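Local coordinates for protein succinate-semialdehyde dehydrogenase (Synechococcus sp., PDB 4ITA) that probably oxidises succinic semialdehyde to succinate, using a nicotinamide adenine dinucleotide phosphate cofactor, as a member of the aldehyde dehydrogenase family, at residues V238-A243 with K373-A378; L291-P296 with G340-P345. All blocks are in the same frame, centred on the assembly; numbering follows the deposited sequence.

Contact 1 (V238-A243 with K373-A378); sequences VVFPSA and KDLDQA. With EDO (1,2-ethanediol), chain L.
Asp-374 meets Phe-240 through its backbone: the carbonyl O lies 3.6 Å from Phe-240 CZ, at the ring edge, while also accepting the helical bond from Ala-378 N. As N-cap of helix 375-383, Asp-374 has its CG between the backbone N and the carbonyl carbon (chi1 58°), where OD1 accepts from Gln-377 N at 3.0 Å nearly along the C-O axis; OD2 binds an ethanediol that also reaches Asp-376. Leu-375 comes next, its CA 3.6 Å from Phe-240 CZ at the same edge, with Leu-375 CB and CD1 each 4.1 Å from Phe-240 CE2. Gln-377, extended through chi1 and chi2, brings OE1 to the N-H of Lys-373 (2.7 Å), which lies above the amide plane. Ala-378 turns its methyl to the sheet, with CB 3.6 Å from Phe-240 CE1 and 4.1 Å from Val-238 CG1. An alanine in place of Phe-240 would probably open a gap beneath the first helical turn and leave the Ala-378 methyl with little but Val-238 to pack on from 238-243. This N-terminal turn packs beside the C-terminal end of strand 235-239 in the seven-stranded mixed sheet, where His-273, ending neighbouring strand 267-273, and Phe-404 of helix 398-407 flank the ring edge-to-face. The cap and the Lys-373 bond are internal, Asp-376 pairs with Arg-403, and what the helix start offers the strand end and the turn that follows is mostly hydrocarbon.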
ATOM      1  N   VAL A 238       8.131  26.206 -11.743  1.00  7.20           N
ATOM      2  CA  VAL A 238       9.021  27.211 -11.182  1.00  6.86           C
ATOM      3  C   VAL A 238      10.027  27.641 -12.230  1.00  7.34           C
ATOM      4  O   VAL A 238      10.676  26.802 -12.847  1.00  8.04           O
ATOM      5  CB  VAL A 238       9.764  26.654  -9.950  1.00  7.05           C
ATOM      6  CG1 VAL A 238      10.572  27.755  -9.298  1.00  8.24           C
ATOM      7  CG2 VAL A 238       8.782  26.059  -8.931  1.00  8.19           C
ATOM      8  N   VAL A 239      10.142  28.950 -12.446  1.00  7.17           N
ATOM      9  CA  VAL A 239      11.044  29.466 -13.469  1.00  8.56           C
ATOM     10  C   VAL A 239      12.054  30.427 -12.866  1.00  7.60           C
ATOM     11  O   VAL A 239      11.685  31.465 -12.323  1.00  8.33           O
ATOM     12  CB  VAL A 239      10.273  30.160 -14.609  1.00  7.51           C
ATOM     13  CG1 VAL A 239      11.232  30.586 -15.718  1.00  9.73           C
ATOM     14  CG2 VAL A 239       9.204  29.230 -15.169  1.00  8.70           C
ATOM     15  N   PHE A 240      13.330  30.071 -12.963  1.00  7.76           N
ATOM     16  CA  PHE A 240      14.396  30.850 -12.334  1.00  8.73           C
ATOM     17  C   PHE A 240      15.270  31.586 -13.364  1.00  9.91           C
ATOM     18  O   PHE A 240      15.146  31.344 -14.567  1.00 10.38           O
ATOM     19  CB  PHE A 240      15.177  29.964 -11.344  1.00  8.86           C
ATOM     20  CG  PHE A 240      14.773  30.188  -9.916  1.00  7.34           C
ATOM     21  CD1 PHE A 240      13.428  30.284  -9.579  1.00  7.76           C
ATOM     22  CD2 PHE A 240      15.720  30.329  -8.915  1.00  8.85           C
ATOM     23  CE1 PHE A 240      13.037  30.508  -8.277  1.00  9.11           C
ATOM     24  CE2 PHE A 240      15.330  30.556  -7.603  1.00 10.06           C
ATOM     25  CZ  PHE A 240      13.990  30.649  -7.283  1.00  9.79           C
ATOM     26  N   PRO A 241      16.130  32.515 -12.902  1.00  9.95           N
ATOM     27  CA  PRO A 241      16.766  33.430 -13.862  1.00 10.46           C
ATOM     28  C   PRO A 241      17.669  32.800 -14.930  1.00 10.63           C
ATOM     29  O   PRO A 241      17.838  33.404 -15.992  1.00 11.72           O
ATOM     30  CB  PRO A 241      17.571  34.372 -12.960  1.00 12.90           C
ATOM     31  CG  PRO A 241      16.832  34.359 -11.660  1.00 12.37           C
ATOM     32  CD  PRO A 241      16.373  32.940 -11.508  1.00  9.76           C
ATOM     33  N   SER A 242      18.226  31.621 -14.678  1.00  9.00           N
ATOM     34  CA  SER A 242      19.093  30.986 -15.666  1.00 11.21           C
ATOM     35  C   SER A 242      18.332  30.094 -16.640  1.00 10.50           C
ATOM     36  O   SER A 242      18.934  29.433 -17.481  1.00 12.17           O
ATOM     37  CB  SER A 242      20.194  30.177 -14.986  1.00 10.23           C
ATOM     38  OG  SER A 242      19.655  29.094 -14.246  1.00 11.50           O
ATOM     39  N   ALA A 243      17.008  30.075 -16.532  1.00 10.15           N
ATOM     40  CA  ALA A 243      16.195  29.245 -17.423  1.00 11.23           C
ATOM     41  C   ALA A 243      16.204  29.722 -18.875  1.00 12.70           C
ATOM     42  O   ALA A 243      16.392  30.907 -19.144  1.00 13.45           O
ATOM     43  CB  ALA A 243      14.767  29.187 -16.913  1.00 10.04           C
ATOM     44  N   LYS A 373      11.339  35.830  -4.628  1.00 11.57           N
ATOM     45  CA  LYS A 373      12.600  36.566  -4.605  1.00 12.54           C
ATOM     46  C   LYS A 373      13.844  35.692  -4.590  1.00 11.74           C
ATOM     47  O   LYS A 373      14.934  36.151  -4.936  1.00 14.06           O
ATOM     48  CB  LYS A 373      12.655  37.491  -3.388  1.00 16.09           C
ATOM     49  CG  LYS A 373      11.783  38.718  -3.481  1.00 25.74           C
ATOM     50  CD  LYS A 373      11.933  39.556  -2.225  1.00 32.12           C
ATOM     51  CE  LYS A 373      10.889  40.659  -2.167  1.00 37.36           C
ATOM     52  NZ  LYS A 373      10.977  41.556  -3.349  1.00 34.45           N
ATOM     53  N   ASP A 374      13.697  34.445  -4.158  1.00 10.19           N
ATOM     54  CA  ASP A 374      14.842  33.551  -4.052  1.00 11.34           C
ATOM     55  C   ASP A 374      14.409  32.096  -3.999  1.00 10.33           C
ATOM     56  O   ASP A 374      13.212  31.787  -3.994  1.00  8.99           O
ATOM     57  CB  ASP A 374      15.739  33.917  -2.846  1.00 11.10           C
ATOM     58  CG  ASP A 374      15.005  33.893  -1.514  1.00 14.97           C
ATOM     59  OD1 ASP A 374      14.031  33.132  -1.347  1.00 13.55           O
ATOM     60  OD2 ASP A 374      15.427  34.631  -0.598  1.00 16.54           O
ATOM     61  N   LEU A 375      15.397  31.217  -3.940  1.00 10.01           N
ATOM     62  CA  LEU A 375      15.179  29.780  -3.945  1.00 10.83           C
ATOM     63  C   LEU A 375      14.345  29.278  -2.756  1.00 11.19           C
ATOM     64  O   LEU A 375      13.421  28.478  -2.937  1.00  9.49           O
ATOM     65  CB  LEU A 375      16.540  29.086  -3.989  1.00 11.17           C
ATOM     66  CG  LEU A 375      16.554  27.570  -4.114  1.00 12.35           C
ATOM     67  CD1 LEU A 375      15.768  27.146  -5.323  1.00 15.20           C
ATOM     68  CD2 LEU A 375      17.984  27.088  -4.226  1.00 15.80           C
ATOM     69  N   ASP A 376      14.656  29.740  -1.548  1.00 10.77           N
ATOM     70  CA  ASP A 376      13.915  29.302  -0.369  1.00 10.23           C
ATOM     71  C   ASP A 376      12.437  29.656  -0.499  1.00 10.46           C
ATOM     72  O   ASP A 376      11.563  28.854  -0.174  1.00 10.30           O
ATOM     73  CB  ASP A 376      14.485  29.905   0.921  1.00 10.48           C
ATOM     74  CG  ASP A 376      15.778  29.244   1.370  1.00 16.35           C
ATOM     75  OD1 ASP A 376      16.218  28.282   0.729  1.00 16.89           O
ATOM     76  OD2 ASP A 376      16.353  29.696   2.386  1.00 21.08           O
ATOM     77  N   GLN A 377      12.156  30.859  -0.985  1.00  9.96           N
ATOM     78  CA  GLN A 377      10.773  31.308  -1.124  1.00  9.59           C
ATOM     79  C   GLN A 377      10.051  30.498  -2.200  1.00 10.19           C
ATOM     80  O   GLN A 377       8.884  30.157  -2.056  1.00 10.43           O
ATOM     81  CB  GLN A 377      10.736  32.799  -1.461  1.00 10.83           C
ATOM     82  CG  GLN A 377       9.353  33.420  -1.430  1.00 17.04           C
ATOM     83  CD  GLN A 377       9.360  34.873  -1.892  1.00 18.59           C
ATOM     84  OE1 GLN A 377      10.421  35.475  -2.061  1.00 23.60           O
ATOM     85  NE2 GLN A 377       8.175  35.435  -2.103  1.00 30.20           N
ATOM     86  N   ALA A 378      10.759  30.179  -3.274  1.00  9.31           N
ATOM     87  CA  ALA A 378      10.180  29.375  -4.354  1.00  9.74           C
ATOM     88  C   ALA A 378       9.766  27.990  -3.862  1.00 10.22           C
ATOM     89  O   ALA A 378       8.671  27.512  -4.160  1.00  9.23           O
ATOM     90  CB  ALA A 378      11.156  29.247  -5.490  1.00  9.54           C
TER
HETATM   91  C1  EDO L 510      16.986  33.805   2.412  1.00 19.38           C
HETATM   92  O1  EDO L 510      16.153  33.154   1.445  1.00 25.26           O
HETATM   93  C2  EDO L 510      17.498  32.756   3.386  1.00 21.63           C
HETATM   94  O2  EDO L 510      16.398  31.949   3.828  1.00 25.48           O

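Contact 2 (L291-P296 with G340-P345); sequences LKIGDP and GYFYPP. With EDO (1,2-ethanediol), chain G.
Ile-293 and Phe-342 lie alongside each other, their side chains running opposite ways, with Ile-293 CG2 3.6 Å from Phe-342 CD2 in an approach oblique to the ring. The two branches of the isoleucine divide the work. With CG1 anti to the carbonyl carbon (chi1 -49°), CG2 is left for the phenylalanine while the longer arm runs to the prolines. There Ile-293 and Pro-345 meet tip to tip, CD1 lying 3.7 Å from Pro-345 CD, and the same methyl brushes Pro-344 CB at 4.2 Å. Two residues earlier, Leu-291 meets the same Pro-345 aslant, touching CG with its CD1 at 3.9 Å.

At the other end the contact becomes polar on one side: the carbonyl O of Gly-294 lies at the edge of the Phe-342 ring, in its plane, 3.4 Å from CE2 and 3.6 Å from CZ. The slightly positive aromatic hydrogens there probably favour this approach. Arg-338 adds a cation-pi contact to the ring. Gly-340 also fits closely, since a CB there would come within 2.9 Å of Phe-342 CE1. Tyr-343 points away from 291-296, and its side chain packs on helix 309-325.

The touching parts run almost exactly antiparallel (176°), yet the join is made by apolar side chains and one backbone carbonyl at a ring edge, while the backbone of Lys-292 and Gly-294 bonds instead to Ile-303. What results is packing between two irregular connections of an aldehyde dehydrogenase: the segment following helix 274-289 lies along the one that leads into strand 346-349 of the seven-stranded mixed sheet, on the catalytic-domain side of the fold.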
ATOM      1  N   LEU A 291      -4.148  30.813 -28.344  1.00 10.00           N
ATOM      2  CA  LEU A 291      -4.589  29.427 -28.463  1.00 10.09           C
ATOM      3  C   LEU A 291      -5.923  29.365 -29.205  1.00 11.72           C
ATOM      4  O   LEU A 291      -6.781  30.221 -29.020  1.00 12.37           O
ATOM      5  CB  LEU A 291      -4.714  28.783 -27.081  1.00 10.45           C
ATOM      6  CG  LEU A 291      -3.388  28.612 -26.339  1.00  8.97           C
ATOM      7  CD1 LEU A 291      -3.628  28.142 -24.910  1.00 10.69           C
ATOM      8  CD2 LEU A 291      -2.476  27.640 -27.073  1.00 12.43           C
ATOM      9  N   LYS A 292      -6.092  28.354 -30.052  1.00 11.06           N
ATOM     10  CA  LYS A 292      -7.321  28.222 -30.828  1.00 12.32           C
ATOM     11  C   LYS A 292      -8.371  27.435 -30.058  1.00 12.00           C
ATOM     12  O   LYS A 292      -8.150  26.275 -29.696  1.00 11.02           O
ATOM     13  CB  LYS A 292      -7.048  27.557 -32.176  1.00 12.43           C
ATOM     14  CG  LYS A 292      -8.226  27.645 -33.134  1.00 19.18           C
ATOM     15  CD  LYS A 292      -7.843  27.206 -34.531  1.00 22.67           C
ATOM     16  CE  LYS A 292      -8.671  27.929 -35.587  1.00 25.12           C
ATOM     17  NZ  LYS A 292      -8.253  27.571 -36.975  1.00 27.17           N
ATOM     18  N   ILE A 293      -9.507  28.072 -29.804  1.00 11.37           N
ATOM     19  CA  ILE A 293     -10.610  27.441 -29.099  1.00 11.33           C
ATOM     20  C   ILE A 293     -11.675  27.045 -30.111  1.00 14.23           C
ATOM     21  O   ILE A 293     -12.041  27.840 -30.978  1.00 16.59           O
ATOM     22  CB  ILE A 293     -11.223  28.405 -28.062  1.00 14.71           C
ATOM     23  CG1 ILE A 293     -10.124  29.041 -27.205  1.00 14.66           C
ATOM     24  CG2 ILE A 293     -12.260  27.689 -27.195  1.00 15.62           C
ATOM     25  CD1 ILE A 293     -10.591  30.236 -26.382  1.00 17.40           C
ATOM     26  N   GLY A 294     -12.178  25.820 -30.019  1.00 11.97           N
ATOM     27  CA  GLY A 294     -13.210  25.400 -30.947  1.00 13.66           C
ATOM     28  C   GLY A 294     -13.520  23.921 -30.892  1.00 10.14           C
ATOM     29  O   GLY A 294     -13.276  23.255 -29.885  1.00 11.08           O
ATOM     30  N   ASP A 295     -14.076  23.420 -31.989  1.00 11.98           N
ATOM     31  CA  ASP A 295     -14.479  22.022 -32.108  1.00 10.26           C
ATOM     32  C   ASP A 295     -13.250  21.138 -31.953  1.00  9.68           C
ATOM     33  O   ASP A 295     -12.311  21.244 -32.727  1.00 10.09           O
ATOM     34  CB  ASP A 295     -15.116  21.788 -33.483  1.00 12.75           C
ATOM     35  CG  ASP A 295     -15.797  20.428 -33.599  1.00 18.91           C
ATOM     36  OD1 ASP A 295     -15.458  19.502 -32.839  1.00 15.02           O
ATOM     37  OD2 ASP A 295     -16.690  20.288 -34.462  1.00 24.43           O
ATOM     38  N   PRO A 296     -13.258  20.254 -30.942  1.00  9.81           N
ATOM     39  CA  PRO A 296     -12.076  19.419 -30.705  1.00  9.21           C
ATOM     40  C   PRO A 296     -11.802  18.400 -31.820  1.00  9.05           C
ATOM     41  O   PRO A 296     -10.687  17.888 -31.915  1.00  9.43           O
ATOM     42  CB  PRO A 296     -12.397  18.727 -29.374  1.00 10.23           C
ATOM     43  CG  PRO A 296     -13.894  18.724 -29.294  1.00 10.06           C
ATOM     44  CD  PRO A 296     -14.301  20.039 -29.924  1.00 10.13           C
ATOM     45  N   GLY A 340     -21.877  24.384 -25.792  1.00 14.37           N
ATOM     46  CA  GLY A 340     -20.811  23.549 -25.270  1.00 13.48           C
ATOM     47  C   GLY A 340     -20.177  24.158 -24.038  1.00 11.90           C
ATOM     48  O   GLY A 340     -20.317  25.355 -23.779  1.00 14.02           O
ATOM     49  N   TYR A 341     -19.460  23.340 -23.279  1.00 10.93           N
ATOM     50  CA  TYR A 341     -18.959  23.760 -21.972  1.00  9.58           C
ATOM     51  C   TYR A 341     -17.610  24.482 -22.056  1.00  9.82           C
ATOM     52  O   TYR A 341     -16.641  24.074 -21.413  1.00 10.37           O
ATOM     53  CB  TYR A 341     -18.855  22.553 -21.033  1.00  9.88           C
ATOM     54  CG  TYR A 341     -20.075  21.659 -21.027  1.00 11.42           C
ATOM     55  CD1 TYR A 341     -21.357  22.193 -20.944  1.00 14.35           C
ATOM     56  CD2 TYR A 341     -19.943  20.279 -21.122  1.00 13.50           C
ATOM     57  CE1 TYR A 341     -22.472  21.372 -20.945  1.00 15.01           C
ATOM     58  CE2 TYR A 341     -21.049  19.453 -21.123  1.00 13.47           C
ATOM     59  CZ  TYR A 341     -22.308  20.004 -21.032  1.00 14.02           C
ATOM     60  OH  TYR A 341     -23.408  19.176 -21.035  1.00 20.53           O
ATOM     61  N   PHE A 342     -17.558  25.558 -22.839  1.00 10.43           N
ATOM     62  CA  PHE A 342     -16.304  26.233 -23.143  1.00 11.70           C
ATOM     63  C   PHE A 342     -15.895  27.245 -22.081  1.00 12.40           C
ATOM     64  O   PHE A 342     -16.688  28.100 -21.675  1.00 11.86           O
ATOM     65  CB  PHE A 342     -16.376  26.911 -24.516  1.00 10.54           C
ATOM     66  CG  PHE A 342     -16.272  25.953 -25.672  1.00 11.44           C
ATOM     67  CD1 PHE A 342     -17.411  25.412 -26.256  1.00 11.06           C
ATOM     68  CD2 PHE A 342     -15.033  25.601 -26.181  1.00  9.89           C
ATOM     69  CE1 PHE A 342     -17.311  24.531 -27.321  1.00 11.03           C
ATOM     70  CE2 PHE A 342     -14.923  24.719 -27.240  1.00 10.25           C
ATOM     71  CZ  PHE A 342     -16.066  24.185 -27.813  1.00 12.54           C
ATOM     72  N   TYR A 343     -14.647  27.124 -21.637  1.00 10.18           N
ATOM     73  CA  TYR A 343     -14.009  28.091 -20.747  1.00  8.94           C
ATOM     74  C   TYR A 343     -12.643  28.437 -21.341  1.00  9.92           C
ATOM     75  O   TYR A 343     -11.893  27.543 -21.728  1.00 10.63           O
ATOM     76  CB  TYR A 343     -13.854  27.510 -19.339  1.00  9.98           C
ATOM     77  CG  TYR A 343     -13.648  28.569 -18.287  1.00  8.96           C
ATOM     78  CD1 TYR A 343     -14.731  29.135 -17.629  1.00  9.92           C
ATOM     79  CD2 TYR A 343     -12.380  29.023 -17.963  1.00  9.95           C
ATOM     80  CE1 TYR A 343     -14.561  30.118 -16.678  1.00 10.83           C
ATOM     81  CE2 TYR A 343     -12.197  30.013 -17.011  1.00 10.40           C
ATOM     82  CZ  TYR A 343     -13.291  30.552 -16.372  1.00  9.81           C
ATOM     83  OH  TYR A 343     -13.102  31.530 -15.423  1.00 11.38           O
ATOM     84  N   PRO A 344     -12.320  29.735 -21.447  1.00  9.88           N
ATOM     85  CA  PRO A 344     -11.107  30.148 -22.161  1.00 10.22           C
ATOM     86  C   PRO A 344      -9.845  30.034 -21.313  1.00  8.89           C
ATOM     87  O   PRO A 344      -9.926  30.066 -20.082  1.00  8.94           O
ATOM     88  CB  PRO A 344     -11.383  31.625 -22.450  1.00 12.67           C
ATOM     89  CG  PRO A 344     -12.169  32.064 -21.270  1.00 11.49           C
ATOM     90  CD  PRO A 344     -13.070  30.893 -20.940  1.00 11.81           C
ATOM     91  N   PRO A 345      -8.684  29.892 -21.965  1.00  9.91           N
ATOM     92  CA  PRO A 345      -7.408  30.033 -21.256  1.00  8.96           C
ATOM     93  C   PRO A 345      -7.416  31.301 -20.411  1.00  8.26           C
ATOM     94  O   PRO A 345      -7.796  32.370 -20.894  1.00  9.48           O
ATOM     95  CB  PRO A 345      -6.399  30.147 -22.398  1.00 10.05           C
ATOM     96  CG  PRO A 345      -7.013  29.318 -23.495  1.00 10.05           C
ATOM     97  CD  PRO A 345      -8.492  29.593 -23.397  1.00 10.34           C
TER
HETATM   98  C1  EDO G 505     -23.547  25.082 -21.633  1.00 25.23           C
HETATM   99  O1  EDO G 505     -22.408  25.916 -21.385  1.00 26.76           O
HETATM  100  C2  EDO G 505     -23.962  25.206 -23.097  1.00 29.33           C
HETATM  101  O2  EDO G 505     -23.767  26.562 -23.517  1.00 29.15           O

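Following the chain from the N terminus, 238-243 comes first, leaving strand 235-239 of the seven-stranded sheet. The chain then passes through strand 267-273 and helix 274-289 to reach 291-296. Contact 2 closes the shorter loop when 340-345 returns after helix 309-325 and strand 328-331, with 43 residues in between. Strands 346-349 and 366-372 follow before 373-378 closes contact 1, a loop of 129 residues that holds contact 2 entirely within it. The two do not touch: their centres lie 32 Å apart and their nearest atoms about 16 Å. Contact 1 ties a strand end to a helix start, whereas contact 2 joins two connecting loops.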